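Local coordinates for TRAP dicarboxylate transporter, DctP subunit (Ochrobactrum anthropi, PDB 4P47), which probably binds small organic solutes, such as carboxylates, in the periplasm and hands them to a TRAP-type membrane transporter for uptake, at residues T174-P178 with V179-L183; A182-A186 with L187-A191; V192-P195 with Y196-Y200; P310-D313 with K314-A317. All coordinates share one frame; numbering follows the deposited sequence.

Interaction 1 (T174-P178 with V179-L183); sequences TLQSP and VPVAL
Pro180 fills the bend made by Leu175 to Ser177, where the chain leaves strand 171-173 and enters helix 178-186. This is the first turn of a helix in a beta-alpha-beta unit. Ser177 sits at the N-cap position, but its hydroxyl makes no direct capping bond. The Pro180 ring can be followed atom by atom. Its CB lies 3.6 Å from Leu175 O. CG comes next, 3.4 Å from Ser177 O, and also meets Leu175 CB at 4.0 Å. CD ends the path at Ser177 OG, only 3.1 Å away. Ser177 O lies over one face of the ring, Ser177 OG comes in at the CD edge, and Leu175 O approaches CB and CG at a slant.

Ser177 OG stands between its own backbone N and carbonyl carbon (chi1 66°), the crowded position. From there it faces the proline CD and a water. That water is 2.8 Å from Ser177 OG and accepts a bond from Val179 N at 3.0 Å. It bridges the hydroxyl to a first-turn N-H. The next donors bond back to the loop end. Ala182 N gives a firm, fairly straight bond to Pro178 O. Val181 N gives a weak one to Ser177 O. Val181 turns CG2 back over the bend, with CG2 beside its backbone N.

Elsewhere the turn meets Phe315, which touches Pro178 and Ala182. Thr174 pairs through its backbone with Val192 of the neighbouring strand. The methyl Val181 CG2 stops 3.4 Å from Ser177 O.

Interaction 2 (A182-A186 with L187-A191); sequences ALFNA and LGANA
Leu187 folds back over Leu183 and Phe184 where helix 178-186 ends in a Schellman motif. The chain then turns into strand 190-192, which runs parallel to strand 171-173 and completes a beta-alpha-beta unit. Two backbone bonds define the motif. Ala189 N reaches Phe184 O at 2.9 Å, and Gly188 N reaches Asn185 O at 2.9 Å. Gly188 has positive phi (89°), the usual glycine position of this motif.

The side chains pack round this turn. Leu187 CG lies beside its backbone N, opposite the carbonyl carbon (chi1 -67°). This brings CG within 3.3 Å of Leu183 O and carries CD1 inward. Leu183 holds its own CG anti to the backbone N (chi1 167°), and its CD1 meets Leu187 CD1 at 3.8 Å. The two leucines pass at a slant. The same Leu187 methyl sits 4.2 Å above one face of the Phe184 ring, shifted toward the rim. Ala189 CB lies at the ring's edge, near its plane. Phe184 CB touches Ala191 CB, so this side chain meets three residues of the exit path. Farther out the ring makes an edge-to-face contact with His235, and Leu187 packs against Val308 of helix 298-312 and Ile167.

The two amide atoms of Asn185 do different jobs. ND2 bonds back to Val181 O, one helical turn earlier, which fixes the amide's rotation. OD1 takes a bond from a water 3.1 Å away, and that water accepts a bond from Ala191 N at 2.9 Å.

Interaction 3 (V192-P195 with Y196-Y200); sequences VPLP and YTELY
Leu194 lies across Glu198, its isobutyl group slanting over the glutamate chain where the loop after strand 190-192 turns into helix 196-205. The backbone at this helix entry closes with an i to i+3 bond. Glu198 N donates to Pro195 O at 2.9 Å, from above the carbonyl plane. A second bond of the same spacing, Leu199 N to Tyr196 O, follows it.

Leu194 holds its CG anti to the backbone N (chi1 -170°), which carries both methyls to the helix. CG is 4.0 Å from Glu198 CB. CD2 goes deeper and meets Leu199 CA at 3.7 Å and Leu199 CD1 at 4.1 Å. CD1 goes to the carboxylate end of Glu198.

Glu198 has its CG beside the backbone N and is extended beyond it. Its carboxylate thereby reaches the Leu194 and Pro195 side chains, and the glutamate crosses both at a slant. Its OE1 rests against carbon atoms, with Pro195 CD 3.5 Å away. The same oxygen touches both the leucine and the proline ring, which approach it from neighbouring directions. These are van der Waals contacts on a largely exposed surface.

The bend is tied to the sheet. Leu194 O accepts a bond from Arg173 NE of strand 171-173, and Leu199 packs on Arg173 and Gln211. The Tyr196 hydroxyl bonds to Asn217 ND2. Of the contacts between side chains, the closest is Leu194 CD1 to Glu198 OE1, at 3.4 Å.

Interaction 4 (P310-D313 with K314-A317); sequences PIID and KFTA
Ile311 and Lys314 meet where helix 298-312 runs out toward helix 316-319. Backbone bonds come first. Three successive N-H groups each bond to the carbonyl three residues back, the pattern of a 3-10 turn. Lys314 N reaches Ile311 O at 3.1 Å. Phe315 N reaches Ile312 O at 3.1 Å. Thr316 N reaches Asp313 O at 3.2 Å. Each donor stands well above the carbonyl plane, 60° out of it in the last pair.

Side-chain packing comes next. Lys314 and Ile311 lie side by side and point the same way. The lysine has its CG between backbone N and carbonyl carbon (chi1 78°), and a further bend at chi3 wraps the chain round Ile311 O. Its CG lies 3.1 Å from that oxygen, and its CE meets Ile311 CG2 at 4.0 Å. The same Lys314 CG sits 3.7 Å above the centre of its neighbour's ring, Phe315. Ile312 CD1 touches Phe315 CE2. Phe315 also packs on Glu106, and Ile311 on Ala182 and Ala186 of helix 178-186.

Polar bridges through water complete the turn. One water joins Ile312 O to Thr316 OG1. Another links Asp313 OD1, 2.6 Å away, to the same hydroxyl. A third donates to Asp313 O and accepts a bond from Ala317 N. Asp313 OD2 forms a salt bridge with Lys309. Water and a lysine together would favour a charged Asp313 carboxylate. The carbonyls of Ile312 and Asp313 each serve a backbone N-H and a water, so solvent is part of this junction.

How the interactions relate
Interactions 1, 2 and 3 follow one another along the chain, and interaction 4 comes more than a hundred residues later. Interactions 1 and 2 are the two ends of helix 178-186, with centres about 8 Å apart. They share Ala182 and Leu183. Interaction 3 continues from strand 190-192 into helix 196-205. The end of strand 190-192 lies beside Thr174 of interaction 1. Interaction 4 packs on helix 178-186 through Ile311 and Phe315. Its centre is about 13 Å from that of interaction 1 and 27 Å from that of interaction 3. Residues far apart in sequence thus pack the C-terminal helices onto the helix of this beta-alpha-beta unit, within one family 7 solute-binding domain.

Interaction 1 (T174-P178 with V179-L183)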
loop_
_atom_site.group_PDB
_atom_site.type_symbol
_atom_site.label_atom_id
_atom_site.label_comp_id
_atom_site.label_asym_id
_atom_site.label_seq_id
_atom_site.Cartn_x
_atom_site.Cartn_y
_atom_site.Cartn_z
ATOM N N THR A 174 -13.972 -7.946 -0.284
ATOM C CA THR A 174 -12.521 -7.930 -0.129
ATOM C C THR A 174 -11.830 -8.047 -1.474
ATOM O O THR A 174 -12.386 -8.583 -2.431
ATOM C CB THR A 174 -12.011 -9.112 0.763
ATOM O OG1 THR A 174 -12.126 -10.365 0.068
ATOM C CG2 THR A 174 -12.789 -9.207 2.058
ATOM N N LEU A 175 -10.580 -7.623 -1.530
ATOM C CA LEU A 175 -9.721 -8.045 -2.632
ATOM C C LEU A 175 -9.666 -9.584 -2.659
ATOM O O LEU A 175 -9.847 -10.271 -1.642
ATOM C CB LEU A 175 -8.317 -7.428 -2.533
ATOM C CG LEU A 175 -8.293 -5.900 -2.569
ATOM C CD1 LEU A 175 -6.859 -5.418 -2.551
ATOM C CD2 LEU A 175 -9.032 -5.393 -3.787
ATOM N N GLN A 176 -9.450 -10.109 -3.859
ATOM C CA GLN A 176 -9.699 -11.519 -4.094
ATOM C C GLN A 176 -8.432 -12.313 -4.373
ATOM O O GLN A 176 -8.507 -13.480 -4.758
ATOM C CB GLN A 176 -10.712 -11.695 -5.232
ATOM C CG GLN A 176 -12.115 -11.217 -4.867
ATOM C CD GLN A 176 -12.751 -12.034 -3.768
ATOM O OE1 GLN A 176 -13.116 -11.516 -2.683
ATOM N NE2 GLN A 176 -12.887 -13.310 -4.022
ATOM N N SER A 177 -7.263 -11.733 -4.132
ATOM C CA SER A 177 -6.031 -12.519 -4.183
ATOM C C SER A 177 -5.963 -13.437 -2.952
ATOM O O SER A 177 -6.780 -13.333 -2.038
ATOM C CB SER A 177 -4.815 -11.599 -4.247
ATOM O OG SER A 177 -4.685 -10.868 -3.047
ATOM N N PRO A 178 -5.010 -14.384 -2.954
ATOM C CA PRO A 178 -5.107 -15.420 -1.912
ATOM C C PRO A 178 -4.969 -14.925 -0.460
ATOM O O PRO A 178 -5.687 -15.449 0.394
ATOM C CB PRO A 178 -3.986 -16.394 -2.281
ATOM C CG PRO A 178 -3.878 -16.264 -3.775
ATOM C CD PRO A 178 -4.147 -14.804 -4.075
ATOM N N VAL A 179 -4.105 -13.956 -0.177
ATOM C CA VAL A 179 -3.926 -13.535 1.202
ATOM C C VAL A 179 -5.205 -12.926 1.810
ATOM O O VAL A 179 -5.639 -13.362 2.869
ATOM C CB VAL A 179 -2.687 -12.624 1.372
ATOM C CG1 VAL A 179 -2.597 -12.113 2.789
ATOM C CG2 VAL A 179 -1.423 -13.396 1.003
ATOM N N PRO A 180 -5.810 -11.917 1.164
ATOM C CA PRO A 180 -6.990 -11.337 1.816
ATOM C C PRO A 180 -8.147 -12.327 1.925
ATOM O O PRO A 180 -8.898 -12.264 2.887
ATOM C CB PRO A 180 -7.348 -10.147 0.912
ATOM C CG PRO A 180 -6.663 -10.398 -0.383
ATOM C CD PRO A 180 -5.399 -11.144 -0.027
ATOM N N VAL A 181 -8.292 -13.234 0.973
ATOM C CA VAL A 181 -9.360 -14.220 1.078
ATOM C C VAL A 181 -9.092 -15.151 2.266
ATOM O O VAL A 181 -10.002 -15.448 3.045
ATOM C CB VAL A 181 -9.482 -15.021 -0.231
ATOM C CG1 VAL A 181 -10.421 -16.193 -0.059
ATOM C CG2 VAL A 181 -9.973 -14.138 -1.357
ATOM N N ALA A 182 -7.848 -15.595 2.426
ATOM C CA ALA A 182 -7.494 -16.423 3.577
ATOM C C ALA A 182 -7.736 -15.660 4.882
ATOM O O ALA A 182 -8.303 -16.192 5.836
ATOM C CB ALA A 182 -6.028 -16.882 3.490
ATOM N N LEU A 183 -7.313 -14.404 4.911
ATOM C CA LEU A 183 -7.430 -13.557 6.102
ATOM C C LEU A 183 -8.877 -13.421 6.549
ATOM O O LEU A 183 -9.213 -13.658 7.707
ATOM C CB LEU A 183 -6.853 -12.167 5.802
ATOM C CG LEU A 183 -7.167 -11.069 6.818
ATOM C CD1 LEU A 183 -6.604 -11.406 8.199
ATOM C CD2 LEU A 183 -6.638 -9.755 6.306
HETATM O O HOH W 1 -2.492 -12.272 -2.023
#

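Interaction 2 (A182-A186 with L187-A191)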
loop_
_atom_site.group_PDB
_atom_site.type_symbol
_atom_site.label_atom_id
_atom_site.label_comp_id
_atom_site.label_asym_id
_atom_site.label_seq_id
_atom_site.Cartn_x
_atom_site.Cartn_y
_atom_site.Cartn_z
ATOM N N ALA A 182 -7.848 -15.595 2.426
ATOM C CA ALA A 182 -7.494 -16.423 3.577
ATOM C C ALA A 182 -7.736 -15.660 4.882
ATOM O O ALA A 182 -8.303 -16.192 5.836
ATOM C CB ALA A 182 -6.028 -16.882 3.490
ATOM N N LEU A 183 -7.313 -14.404 4.911
ATOM C CA LEU A 183 -7.430 -13.557 6.102
ATOM C C LEU A 183 -8.877 -13.421 6.549
ATOM O O LEU A 183 -9.213 -13.658 7.707
ATOM C CB LEU A 183 -6.853 -12.167 5.802
ATOM C CG LEU A 183 -7.167 -11.069 6.818
ATOM C CD1 LEU A 183 -6.604 -11.406 8.199
ATOM C CD2 LEU A 183 -6.638 -9.755 6.306
ATOM N N PHE A 184 -9.751 -13.040 5.631
ATOM C CA PHE A 184 -11.117 -12.758 6.048
ATOM C C PHE A 184 -11.881 -14.033 6.392
ATOM O O PHE A 184 -12.688 -14.040 7.322
ATOM C CB PHE A 184 -11.800 -11.819 5.043
ATOM C CG PHE A 184 -11.464 -10.370 5.323
ATOM C CD1 PHE A 184 -12.206 -9.648 6.242
ATOM C CD2 PHE A 184 -10.349 -9.782 4.761
ATOM C CE1 PHE A 184 -11.851 -8.338 6.556
ATOM C CE2 PHE A 184 -9.984 -8.489 5.071
ATOM C CZ PHE A 184 -10.728 -7.775 5.959
ATOM N N ASN A 185 -11.580 -15.132 5.708
ATOM C CA ASN A 185 -12.151 -16.426 6.130
ATOM C C ASN A 185 -11.657 -16.808 7.519
ATOM O O ASN A 185 -12.431 -17.291 8.331
ATOM C CB ASN A 185 -11.850 -17.541 5.133
ATOM C CG ASN A 185 -12.786 -17.551 3.976
ATOM O OD1 ASN A 185 -13.927 -17.979 4.084
ATOM N ND2 ASN A 185 -12.322 -17.083 2.846
ATOM N N ALA A 186 -10.377 -16.606 7.805
ATOM C CA ALA A 186 -9.831 -16.904 9.128
ATOM C C ALA A 186 -10.507 -16.074 10.214
ATOM O O ALA A 186 -10.587 -16.495 11.379
ATOM C CB ALA A 186 -8.313 -16.659 9.149
ATOM N N LEU A 187 -10.967 -14.882 9.844
ATOM C CA LEU A 187 -11.664 -13.988 10.776
ATOM C C LEU A 187 -13.157 -14.321 10.906
ATOM O O LEU A 187 -13.867 -13.654 11.677
ATOM C CB LEU A 187 -11.487 -12.535 10.336
ATOM C CG LEU A 187 -10.073 -11.963 10.410
ATOM C CD1 LEU A 187 -9.999 -10.620 9.688
ATOM C CD2 LEU A 187 -9.622 -11.850 11.851
ATOM N N GLY A 188 -13.632 -15.312 10.159
ATOM C CA GLY A 188 -15.033 -15.705 10.220
ATOM C C GLY A 188 -15.980 -14.985 9.269
ATOM O O GLY A 188 -17.201 -15.191 9.334
ATOM N N ALA A 189 -15.435 -14.164 8.376
ATOM C CA ALA A 189 -16.239 -13.402 7.429
ATOM C C ALA A 189 -16.353 -14.168 6.132
ATOM O O ALA A 189 -15.606 -15.114 5.887
ATOM C CB ALA A 189 -15.615 -12.026 7.160
ATOM N N ASN A 190 -17.282 -13.727 5.295
ATOM C CA ASN A 190 -17.348 -14.111 3.894
ATOM C C ASN A 190 -16.580 -13.062 3.106
ATOM O O ASN A 190 -16.860 -11.863 3.259
ATOM C CB ASN A 190 -18.788 -14.146 3.407
ATOM C CG ASN A 190 -19.519 -15.410 3.807
ATOM O OD1 ASN A 190 -18.957 -16.305 4.422
ATOM N ND2 ASN A 190 -20.781 -15.502 3.412
ATOM N N ALA A 191 -15.611 -13.496 2.306
ATOM C CA ALA A 191 -14.740 -12.610 1.534
ATOM C C ALA A 191 -15.318 -12.483 0.130
ATOM O O ALA A 191 -14.953 -13.231 -0.788
ATOM C CB ALA A 191 -13.332 -13.170 1.496
HETATM O O HOH W 2 -15.779 -16.420 2.162
#

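Interaction 3 (V192-P195 with Y196-Y200)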
loop_
_atom_site.group_PDB
_atom_site.type_symbol
_atom_site.label_atom_id
_atom_site.label_comp_id
_atom_site.label_asym_id
_atom_site.label_seq_id
_atom_site.Cartn_x
_atom_site.Cartn_y
_atom_site.Cartn_z
ATOM N N VAL A 192 -16.209 -11.513 -0.036
ATOM C CA VAL A 192 -17.086 -11.427 -1.185
ATOM C C VAL A 192 -16.425 -10.737 -2.377
ATOM O O VAL A 192 -15.856 -9.649 -2.226
ATOM C CB VAL A 192 -18.357 -10.652 -0.802
ATOM C CG1 VAL A 192 -19.281 -10.507 -1.995
ATOM C CG2 VAL A 192 -19.063 -11.347 0.346
ATOM N N PRO A 193 -16.480 -11.347 -3.569
ATOM C CA PRO A 193 -15.986 -10.727 -4.798
ATOM C C PRO A 193 -17.012 -9.775 -5.402
ATOM O O PRO A 193 -18.170 -10.166 -5.565
ATOM C CB PRO A 193 -15.767 -11.933 -5.727
ATOM C CG PRO A 193 -16.835 -12.881 -5.300
ATOM C CD PRO A 193 -16.931 -12.729 -3.796
ATOM N N LEU A 194 -16.621 -8.545 -5.700
ATOM C CA LEU A 194 -17.499 -7.620 -6.380
ATOM C C LEU A 194 -16.694 -6.534 -7.063
ATOM O O LEU A 194 -15.809 -5.968 -6.440
ATOM C CB LEU A 194 -18.459 -6.973 -5.383
ATOM C CG LEU A 194 -19.590 -6.160 -6.007
ATOM C CD1 LEU A 194 -20.585 -7.094 -6.668
ATOM C CD2 LEU A 194 -20.257 -5.313 -4.960
ATOM N N PRO A 195 -16.999 -6.238 -8.345
ATOM C CA PRO A 195 -16.330 -5.104 -8.991
ATOM C C PRO A 195 -16.544 -3.806 -8.223
ATOM O O PRO A 195 -17.638 -3.534 -7.719
ATOM C CB PRO A 195 -17.004 -5.039 -10.366
ATOM C CG PRO A 195 -17.489 -6.437 -10.606
ATOM C CD PRO A 195 -17.913 -6.934 -9.266
ATOM N N TYR A 196 -15.497 -3.008 -8.108
ATOM C CA TYR A 196 -15.544 -1.827 -7.266
ATOM C C TYR A 196 -16.698 -0.885 -7.635
ATOM O O TYR A 196 -17.335 -0.288 -6.753
ATOM C CB TYR A 196 -14.223 -1.059 -7.326
ATOM C CG TYR A 196 -14.118 0.047 -6.306
ATOM C CD1 TYR A 196 -13.798 -0.248 -4.994
ATOM C CD2 TYR A 196 -14.327 1.375 -6.644
ATOM C CE1 TYR A 196 -13.698 0.735 -4.049
ATOM C CE2 TYR A 196 -14.229 2.375 -5.688
ATOM C CZ TYR A 196 -13.912 2.043 -4.392
ATOM O OH TYR A 196 -13.777 3.003 -3.397
ATOM N N THR A 197 -16.976 -0.763 -8.927
ATOM C CA THR A 197 -17.998 0.157 -9.394
ATOM C C THR A 197 -19.400 -0.231 -8.906
ATOM O O THR A 197 -20.306 0.609 -8.883
ATOM C CB THR A 197 -17.941 0.284 -10.933
ATOM O OG1 THR A 197 -18.698 1.413 -11.355
ATOM C CG2 THR A 197 -18.429 -0.942 -11.609
ATOM N N GLU A 198 -19.584 -1.480 -8.493
ATOM C CA GLU A 198 -20.872 -1.954 -8.011
ATOM C C GLU A 198 -21.011 -1.902 -6.490
ATOM O O GLU A 198 -22.090 -2.147 -5.949
ATOM C CB GLU A 198 -21.123 -3.383 -8.495
ATOM C CG GLU A 198 -21.222 -3.460 -10.007
ATOM C CD GLU A 198 -21.336 -4.853 -10.558
ATOM O OE1 GLU A 198 -21.223 -5.842 -9.809
ATOM O OE2 GLU A 198 -21.517 -4.951 -11.784
ATOM N N LEU A 199 -19.924 -1.560 -5.801
ATOM C CA LEU A 199 -19.838 -1.711 -4.359
ATOM C C LEU A 199 -20.751 -0.763 -3.576
ATOM O O LEU A 199 -21.426 -1.200 -2.653
ATOM C CB LEU A 199 -18.373 -1.564 -3.908
ATOM C CG LEU A 199 -18.067 -1.771 -2.415
ATOM C CD1 LEU A 199 -18.712 -3.030 -1.861
ATOM C CD2 LEU A 199 -16.549 -1.788 -2.206
ATOM N N TYR A 200 -20.774 0.524 -3.914
ATOM C CA TYR A 200 -21.668 1.452 -3.212
ATOM C C TYR A 200 -23.109 0.919 -3.189
ATOM O O TYR A 200 -23.779 0.889 -2.148
ATOM C CB TYR A 200 -21.648 2.845 -3.857
ATOM C CG TYR A 200 -22.650 3.790 -3.222
ATOM C CD1 TYR A 200 -23.986 3.746 -3.593
ATOM C CD2 TYR A 200 -22.265 4.714 -2.253
ATOM C CE1 TYR A 200 -24.914 4.575 -3.012
ATOM C CE2 TYR A 200 -23.195 5.552 -1.685
ATOM C CZ TYR A 200 -24.517 5.474 -2.076
ATOM O OH TYR A 200 -25.450 6.316 -1.494
#

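Interaction 4 (P310-D313 with K314-A317)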
loop_
_atom_site.group_PDB
_atom_site.type_symbol
_atom_site.label_atom_id
_atom_site.label_comp_id
_atom_site.label_asym_id
_atom_site.label_seq_id
_atom_site.Cartn_x
_atom_site.Cartn_y
_atom_site.Cartn_z
ATOM N N PRO A 310 -2.079 -19.219 12.163
ATOM C CA PRO A 310 -1.950 -20.579 11.607
ATOM C C PRO A 310 -2.428 -20.699 10.152
ATOM O O PRO A 310 -1.951 -21.566 9.416
ATOM C CB PRO A 310 -2.818 -21.438 12.537
ATOM C CG PRO A 310 -2.928 -20.640 13.816
ATOM C CD PRO A 310 -2.910 -19.189 13.377
ATOM N N ILE A 311 -3.352 -19.835 9.748
ATOM C CA ILE A 311 -3.820 -19.798 8.371
ATOM C C ILE A 311 -2.771 -19.106 7.498
ATOM O O ILE A 311 -2.376 -19.622 6.457
ATOM C CB ILE A 311 -5.184 -19.069 8.265
ATOM C CG1 ILE A 311 -6.306 -19.929 8.855
ATOM C CG2 ILE A 311 -5.524 -18.755 6.819
ATOM C CD1 ILE A 311 -6.418 -19.873 10.372
ATOM N N ILE A 312 -2.315 -17.942 7.944
ATOM C CA ILE A 312 -1.375 -17.118 7.192
ATOM C C ILE A 312 -0.026 -17.804 7.008
ATOM O O ILE A 312 0.651 -17.560 6.027
ATOM C CB ILE A 312 -1.212 -15.729 7.880
ATOM C CG1 ILE A 312 -2.563 -15.004 7.932
ATOM C CG2 ILE A 312 -0.146 -14.895 7.176
ATOM C CD1 ILE A 312 -3.254 -14.857 6.588
ATOM N N ASP A 313 0.336 -18.713 7.924
ATOM C CA ASP A 313 1.597 -19.439 7.815
ATOM C C ASP A 313 1.691 -20.248 6.514
ATOM O O ASP A 313 2.782 -20.616 6.089
ATOM C CB ASP A 313 1.796 -20.391 9.013
ATOM C CG ASP A 313 2.291 -19.676 10.271
ATOM O OD1 ASP A 313 2.843 -18.554 10.202
ATOM O OD2 ASP A 313 2.106 -20.271 11.356
ATOM N N LYS A 314 0.560 -20.520 5.871
ATOM C CA LYS A 314 0.546 -21.305 4.638
ATOM C C LYS A 314 1.249 -20.613 3.474
ATOM O O LYS A 314 1.652 -21.270 2.519
ATOM C CB LYS A 314 -0.899 -21.615 4.221
ATOM C CG LYS A 314 -1.657 -20.438 3.542
ATOM C CD LYS A 314 -3.034 -20.848 3.032
ATOM C CE LYS A 314 -3.955 -21.290 4.174
ATOM N NZ LYS A 314 -5.324 -21.693 3.703
ATOM N N PHE A 315 1.383 -19.298 3.541
ATOM C CA PHE A 315 2.058 -18.553 2.473
ATOM C C PHE A 315 3.575 -18.505 2.611
ATOM O O PHE A 315 4.279 -18.046 1.700
ATOM C CB PHE A 315 1.516 -17.126 2.389
ATOM C CG PHE A 315 0.048 -17.081 2.122
ATOM C CD1 PHE A 315 -0.447 -17.438 0.880
ATOM C CD2 PHE A 315 -0.845 -16.740 3.120
ATOM C CE1 PHE A 315 -1.819 -17.442 0.642
ATOM C CE2 PHE A 315 -2.222 -16.743 2.879
ATOM C CZ PHE A 315 -2.697 -17.089 1.645
ATOM N N THR A 316 4.091 -18.959 3.750
ATOM C CA THR A 316 5.514 -18.818 4.012
ATOM C C THR A 316 6.344 -19.615 3.014
ATOM O O THR A 316 7.405 -19.136 2.583
ATOM C CB THR A 316 5.840 -19.216 5.434
ATOM O OG1 THR A 316 5.264 -18.254 6.312
ATOM C CG2 THR A 316 7.371 -19.320 5.677
ATOM N N ALA A 317 5.875 -20.787 2.597
ATOM C CA ALA A 317 6.683 -21.638 1.722
ATOM C C ALA A 317 6.899 -20.923 0.398
ATOM O O ALA A 317 8.008 -20.919 -0.119
ATOM C CB ALA A 317 6.016 -22.998 1.511
HETATM O O HOH W 3 3.266 -16.340 5.986
HETATM O O HOH W 4 4.235 -22.421 4.453
HETATM O O HOH W 5 5.138 -18.920 8.973
#